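Local structure of protein kinase domain-containing protein (Chaetomium thermophilum, 6Z3U) at residues M182-V187 / A287-R292; S293-G298 / C309-T314. The protein probably acts as the cyclin-dependent serine/threonine kinase of the CAK complex, transferring phosphate from ATP to protein substrates such as the RNA polymerase II CTD. All coordinates share one frame; numbering follows the deposited sequence.

Interaction 1: M182-V187 / A287-R292; sequences MLIRDV and AELIIR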
loop_
_atom_site.group_PDB
_atom_site.type_symbol
_atom_site.label_atom_id
_atom_site.label_comp_id
_atom_site.label_asym_id
_atom_site.label_seq_id
_atom_site.Cartn_x
_atom_site.Cartn_y
_atom_site.Cartn_z
ATOM N N MET B 182 -26.921 4.550 8.354
ATOM C CA MET B 182 -28.047 4.252 9.230
ATOM C C MET B 182 -28.617 5.514 9.864
ATOM O O MET B 182 -29.822 5.578 10.130
ATOM C CB MET B 182 -27.627 3.249 10.305
ATOM C CG MET B 182 -26.447 3.687 11.158
ATOM S SD MET B 182 -25.911 2.414 12.327
ATOM C CE MET B 182 -25.752 0.979 11.262
ATOM N N LEU B 183 -27.782 6.523 10.114
ATOM C CA LEU B 183 -28.313 7.801 10.570
ATOM C C LEU B 183 -29.169 8.443 9.484
ATOM O O LEU B 183 -30.285 8.906 9.746
ATOM C CB LEU B 183 -27.174 8.737 10.971
ATOM C CG LEU B 183 -26.376 8.388 12.227
ATOM C CD1 LEU B 183 -25.489 9.564 12.610
ATOM C CD2 LEU B 183 -27.280 8.009 13.379
ATOM N N ILE B 184 -28.658 8.469 8.251
ATOM C CA ILE B 184 -29.398 9.066 7.143
ATOM C C ILE B 184 -30.705 8.319 6.905
ATOM O O ILE B 184 -31.746 8.932 6.643
ATOM C CB ILE B 184 -28.520 9.092 5.877
ATOM C CG1 ILE B 184 -27.356 10.071 6.071
ATOM C CG2 ILE B 184 -29.358 9.462 4.660
ATOM C CD1 ILE B 184 -26.273 9.974 5.018
ATOM N N ARG B 185 -30.675 6.986 6.984
ATOM C CA ARG B 185 -31.885 6.213 6.728
ATOM C C ARG B 185 -32.908 6.371 7.847
ATOM O O ARG B 185 -34.112 6.228 7.605
ATOM C CB ARG B 185 -31.545 4.732 6.549
ATOM C CG ARG B 185 -30.801 4.392 5.264
ATOM C CD ARG B 185 -30.600 2.885 5.133
ATOM N NE ARG B 185 -31.813 2.204 4.682
ATOM C CZ ARG B 185 -31.987 1.683 3.468
ATOM N NH1 ARG B 185 -33.135 1.090 3.168
ATOM N NH2 ARG B 185 -31.022 1.737 2.558
ATOM N N ASP B 186 -32.458 6.667 9.069
ATOM C CA ASP B 186 -33.349 6.738 10.231
ATOM C C ASP B 186 -34.079 8.083 10.226
ATOM O O ASP B 186 -33.845 8.971 11.048
ATOM C CB ASP B 186 -32.559 6.533 11.518
ATOM C CG ASP B 186 -33.446 6.204 12.707
ATOM O OD1 ASP B 186 -32.927 5.627 13.690
ATOM O OD2 ASP B 186 -34.666 6.479 12.637
ATOM N N VAL B 187 -34.997 8.215 9.266
ATOM C CA VAL B 187 -35.727 9.463 9.106
ATOM C C VAL B 187 -36.743 9.669 10.218
ATOM O O VAL B 187 -37.129 10.809 10.499
ATOM C CB VAL B 187 -36.425 9.492 7.732
ATOM C CG1 VAL B 187 -37.307 10.722 7.604
ATOM C CG2 VAL B 187 -35.396 9.452 6.616
ATOM N N ALA B 287 -24.312 15.340 -1.302
ATOM C CA ALA B 287 -25.673 15.515 -1.797
ATOM C C ALA B 287 -26.643 14.599 -1.068
ATOM O O ALA B 287 -27.764 15.006 -0.743
ATOM C CB ALA B 287 -25.724 15.257 -3.302
ATOM N N GLU B 288 -26.239 13.353 -0.817
ATOM C CA GLU B 288 -27.116 12.423 -0.115
ATOM C C GLU B 288 -27.421 12.892 1.300
ATOM O O GLU B 288 -28.522 12.650 1.811
ATOM C CB GLU B 288 -26.487 11.032 -0.082
ATOM C CG GLU B 288 -27.318 10.007 0.656
ATOM C CD GLU B 288 -26.896 8.595 0.326
ATOM O OE1 GLU B 288 -27.369 7.656 1.003
ATOM O OE2 GLU B 288 -26.088 8.424 -0.615
ATOM N N LEU B 289 -26.462 13.546 1.958
ATOM C CA LEU B 289 -26.714 14.062 3.300
ATOM C C LEU B 289 -27.781 15.147 3.280
ATOM O O LEU B 289 -28.617 15.224 4.187
ATOM C CB LEU B 289 -25.419 14.598 3.907
ATOM C CG LEU B 289 -24.510 13.542 4.534
ATOM C CD1 LEU B 289 -23.097 14.080 4.692
ATOM C CD2 LEU B 289 -25.068 13.097 5.874
ATOM N N ILE B 290 -27.776 15.989 2.244
ATOM C CA ILE B 290 -28.673 17.140 2.217
ATOM C C ILE B 290 -30.114 16.698 1.995
ATOM O O ILE B 290 -31.037 17.210 2.640
ATOM C CB ILE B 290 -28.217 18.142 1.140
ATOM C CG1 ILE B 290 -26.873 18.763 1.533
ATOM C CG2 ILE B 290 -29.273 19.216 0.947
ATOM C CD1 ILE B 290 -26.207 19.546 0.427
ATOM N N ILE B 291 -30.339 15.755 1.077
ATOM C CA ILE B 291 -31.686 15.285 0.782
ATOM C C ILE B 291 -32.027 13.982 1.497
ATOM O O ILE B 291 -33.142 13.469 1.331
ATOM C CB ILE B 291 -31.895 15.123 -0.738
ATOM C CG1 ILE B 291 -30.953 14.067 -1.316
ATOM C CG2 ILE B 291 -31.662 16.448 -1.439
ATOM C CD1 ILE B 291 -31.364 13.581 -2.693
ATOM N N ARG B 292 -31.099 13.423 2.277
ATOM C CA ARG B 292 -31.339 12.188 3.030
ATOM C C ARG B 292 -31.847 11.068 2.126
ATOM O O ARG B 292 -32.673 10.243 2.529
ATOM C CB ARG B 292 -32.304 12.420 4.196
ATOM C CG ARG B 292 -31.627 13.012 5.416
ATOM C CD ARG B 292 -32.536 13.037 6.634
ATOM N NE ARG B 292 -32.311 11.898 7.520
ATOM C CZ ARG B 292 -32.619 11.880 8.814
ATOM N NH1 ARG B 292 -32.375 10.797 9.535
ATOM N NH2 ARG B 292 -33.162 12.945 9.391
#

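Interaction 2: S293-G298 / C309-T314; sequences SPFLPG and CKHIGT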
loop_
_atom_site.group_PDB
_atom_site.type_symbol
_atom_site.label_atom_id
_atom_site.label_comp_id
_atom_site.label_asym_id
_atom_site.label_seq_id
_atom_site.Cartn_x
_atom_site.Cartn_y
_atom_site.Cartn_z
ATOM N N SER B 293 -31.357 11.042 0.891
ATOM C CA SER B 293 -31.600 9.936 -0.021
ATOM C C SER B 293 -30.540 9.986 -1.110
ATOM O O SER B 293 -29.979 11.054 -1.384
ATOM C CB SER B 293 -33.008 10.013 -0.630
ATOM O OG SER B 293 -33.029 10.898 -1.734
ATOM N N PRO B 294 -30.237 8.855 -1.747
ATOM C CA PRO B 294 -29.209 8.862 -2.795
ATOM C C PRO B 294 -29.568 9.835 -3.909
ATOM O O PRO B 294 -30.715 9.903 -4.357
ATOM C CB PRO B 294 -29.190 7.411 -3.292
ATOM C CG PRO B 294 -29.825 6.610 -2.197
ATOM C CD PRO B 294 -30.829 7.517 -1.558
ATOM N N PHE B 295 -28.573 10.612 -4.341
ATOM C CA PHE B 295 -28.815 11.612 -5.376
ATOM C C PHE B 295 -29.162 10.945 -6.702
ATOM O O PHE B 295 -30.219 11.207 -7.288
ATOM C CB PHE B 295 -27.587 12.513 -5.526
ATOM C CG PHE B 295 -27.780 13.659 -6.487
ATOM C CD1 PHE B 295 -29.046 14.126 -6.800
ATOM C CD2 PHE B 295 -26.686 14.262 -7.085
ATOM C CE1 PHE B 295 -29.216 15.174 -7.681
ATOM C CE2 PHE B 295 -26.852 15.311 -7.969
ATOM C CZ PHE B 295 -28.118 15.766 -8.267
ATOM N N LEU B 296 -28.274 10.072 -7.193
ATOM C CA LEU B 296 -28.436 9.374 -8.463
ATOM C C LEU B 296 -28.349 7.870 -8.197
ATOM O O LEU B 296 -27.275 7.273 -8.330
ATOM C CB LEU B 296 -27.366 9.795 -9.471
ATOM C CG LEU B 296 -27.150 11.296 -9.635
ATOM C CD1 LEU B 296 -25.945 11.564 -10.524
ATOM C CD2 LEU B 296 -28.394 11.955 -10.199
ATOM N N PRO B 297 -29.460 7.236 -7.820
ATOM C CA PRO B 297 -29.434 5.782 -7.560
ATOM C C PRO B 297 -29.806 4.971 -8.798
ATOM O O PRO B 297 -30.895 4.389 -8.916
ATOM C CB PRO B 297 -30.453 5.638 -6.425
ATOM C CG PRO B 297 -31.367 6.848 -6.540
ATOM C CD PRO B 297 -30.789 7.800 -7.557
ATOM N N GLY B 298 -28.883 4.935 -9.755
ATOM C CA GLY B 298 -29.104 4.154 -10.957
ATOM C C GLY B 298 -28.951 2.669 -10.684
ATOM O O GLY B 298 -28.117 2.242 -9.885
ATOM N N CYS B 309 -26.503 12.655 -16.711
ATOM C CA CYS B 309 -26.900 13.571 -17.776
ATOM C C CYS B 309 -28.126 14.381 -17.372
ATOM O O CYS B 309 -28.214 15.580 -17.663
ATOM C CB CYS B 309 -27.175 12.792 -19.064
ATOM S SG CYS B 309 -25.703 12.118 -19.879
ATOM N N LYS B 310 -29.083 13.744 -16.697
ATOM C CA LYS B 310 -30.327 14.424 -16.355
ATOM C C LYS B 310 -30.102 15.466 -15.263
ATOM O O LYS B 310 -30.562 16.608 -15.377
ATOM C CB LYS B 310 -31.377 13.395 -15.928
ATOM C CG LYS B 310 -32.737 13.975 -15.566
ATOM C CD LYS B 310 -33.631 12.917 -14.930
ATOM C CE LYS B 310 -34.951 13.505 -14.438
ATOM N NZ LYS B 310 -35.900 13.807 -15.548
ATOM N N HIS B 311 -29.383 15.093 -14.202
ATOM C CA HIS B 311 -29.299 15.917 -13.004
ATOM C C HIS B 311 -28.041 16.771 -12.918
ATOM O O HIS B 311 -28.034 17.746 -12.160
ATOM C CB HIS B 311 -29.378 15.040 -11.746
ATOM C CG HIS B 311 -30.738 14.463 -11.486
ATOM N ND1 HIS B 311 -31.779 14.564 -12.383
ATOM C CD2 HIS B 311 -31.229 13.796 -10.415
ATOM C CE1 HIS B 311 -32.850 13.977 -11.880
ATOM N NE2 HIS B 311 -32.543 13.502 -10.686
ATOM N N ILE B 312 -26.985 16.441 -13.653
ATOM C CA ILE B 312 -25.753 17.221 -13.650
ATOM C C ILE B 312 -25.518 17.891 -14.999
ATOM O O ILE B 312 -25.222 19.085 -15.064
ATOM C CB ILE B 312 -24.543 16.348 -13.251
ATOM C CG1 ILE B 312 -24.614 15.969 -11.771
ATOM C CG2 ILE B 312 -23.240 17.081 -13.534
ATOM C CD1 ILE B 312 -25.319 14.666 -11.516
ATOM N N GLY B 313 -25.652 17.143 -16.078
ATOM C CA GLY B 313 -25.454 17.664 -17.417
ATOM C C GLY B 313 -24.850 16.607 -18.322
ATOM O O GLY B 313 -24.153 15.691 -17.896
ATOM N N THR B 314 -25.134 16.735 -19.612
ATOM C CA THR B 314 -24.611 15.791 -20.592
ATOM C C THR B 314 -23.145 16.109 -20.871
ATOM O O THR B 314 -22.841 17.215 -21.331
ATOM C CB THR B 314 -25.416 15.857 -21.887
ATOM O OG1 THR B 314 -26.754 15.400 -21.653
ATOM C CG2 THR B 314 -24.773 14.992 -22.961
#

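Interaction 1: M182-V187 / A287-R292
Arg-292 reaches across to the last turn of helix 180-185 and binds its backbone carbonyls. Its NE donates to Ile-184 O at 3.1 Å. This bond is fairly straight, with an N-H...O angle of 156°. It lies in the carbonyl plane, on a lone pair, and close to the guanidinium plane. NH1 adds a weak, bent bond to Leu-183 O at 2.8 Å and a weak, long one to Ile-184 O. Val-187 CA lies over one guanidinium face, toward its rim, 3.6 Å from NH1.

Beside the polar part the contact is apolar. Ile-184 and Leu-289 cross at about a right angle, with CD1 of Ile-184 3.5 Å from CD2 of Leu-289. Ile-184 CG2, anti to its own backbone N, rests 3.7 Å from Arg-292 CA.

Two features place the guanidinium. Arg-292 directly follows helix 276-291 and has positive phi, and its side chain bends at chi3 (97°). Its positive charge then sits at the C-terminal end of helix 180-185, where it would probably interact favourably with the helix dipole. NH2 donates a hydrogen bond to Val-190 O. Asp-186 OD2 is hydrogen-bonded to Arg-189 N, and Glu-288 OE2 is hydrogen-bonded to Tyr-261 OH.

The contact joins helices D and F of the kinase C-lobe, 180-185 and 276-291. Helix 194-213 packs against both: its Trp-200 touches Leu-183 and Leu-289, and Ile-197 and Met-201 also touch Leu-289.

Interaction 2: S293-G298 / C309-T314
Four side chains make this contact, and no hydrogen bond crosses it. Phe-295 and Leu-296 come from the loop after helix 276-291. His-311 is the last residue of helix 301-311, and Ile-312 follows it in the chain.

The close-packed part centres on the two methyls of Leu-296. CG of this residue is anti to its carbonyl carbon (chi1 -48°), and its CB points toward the helix end. CD1 meets CD1 of Ile-312 tip to tip at 3.3 Å, the two side chains crossing obliquely. CD2 does two jobs. It sits over the centre of the Phe-295 ring, and it also touches CD2 of His-311 at 3.4 Å and CB of the same histidine at 3.6 Å. Ile-312 CD1 is also 3.9 Å from Phe-295 CE2, so this one methyl meets both loop side chains.

The pairing of the two rings is looser. The Phe-295 and His-311 rings are nearly parallel, with 30° between their planes, but slid apart. Their centroids are 5.6 Å apart and the rings barely overlap. The touch is mainly Phe-295 CE1 against His-311 CD2, at 3.7 Å. His-311 is partly exposed, whereas the other three side chains are buried, so the histidine marks the more open side of the contact.

The contact ties the loop between helices F and G of the C-lobe to the end of helix G, 301-311. Met-284 and Ala-287 of helix 276-291 pack on Phe-295, and Met-284 also touches Leu-296. Helix 342-349 supplies Phe-349, edge-to-face with Phe-295, Arg-348 against Phe-295 and His-311, and Tyr-345 against Ile-312.

Interactions 1 and 2 follow each other along the chain and meet where helix 276-291 ends. Interaction 1 uses that end to hold helix 180-185. Interaction 2 uses the loop that follows to hold the end of helix 301-311. Their centres are about 16 Å apart, and they touch through Ala-287 against Phe-295 and Glu-288 against Ser-293 and Pro-294. Interaction 1 is larger and only partly buried, mixing an arginine-to-carbonyl network with an apolar base. Interaction 2 is smaller, more buried and wholly without hydrogen bonds across it. The side chain of Glu-288 is about 11 Å from that of Asp-220, the predicted proton acceptor; interaction 2 lies away from the active site.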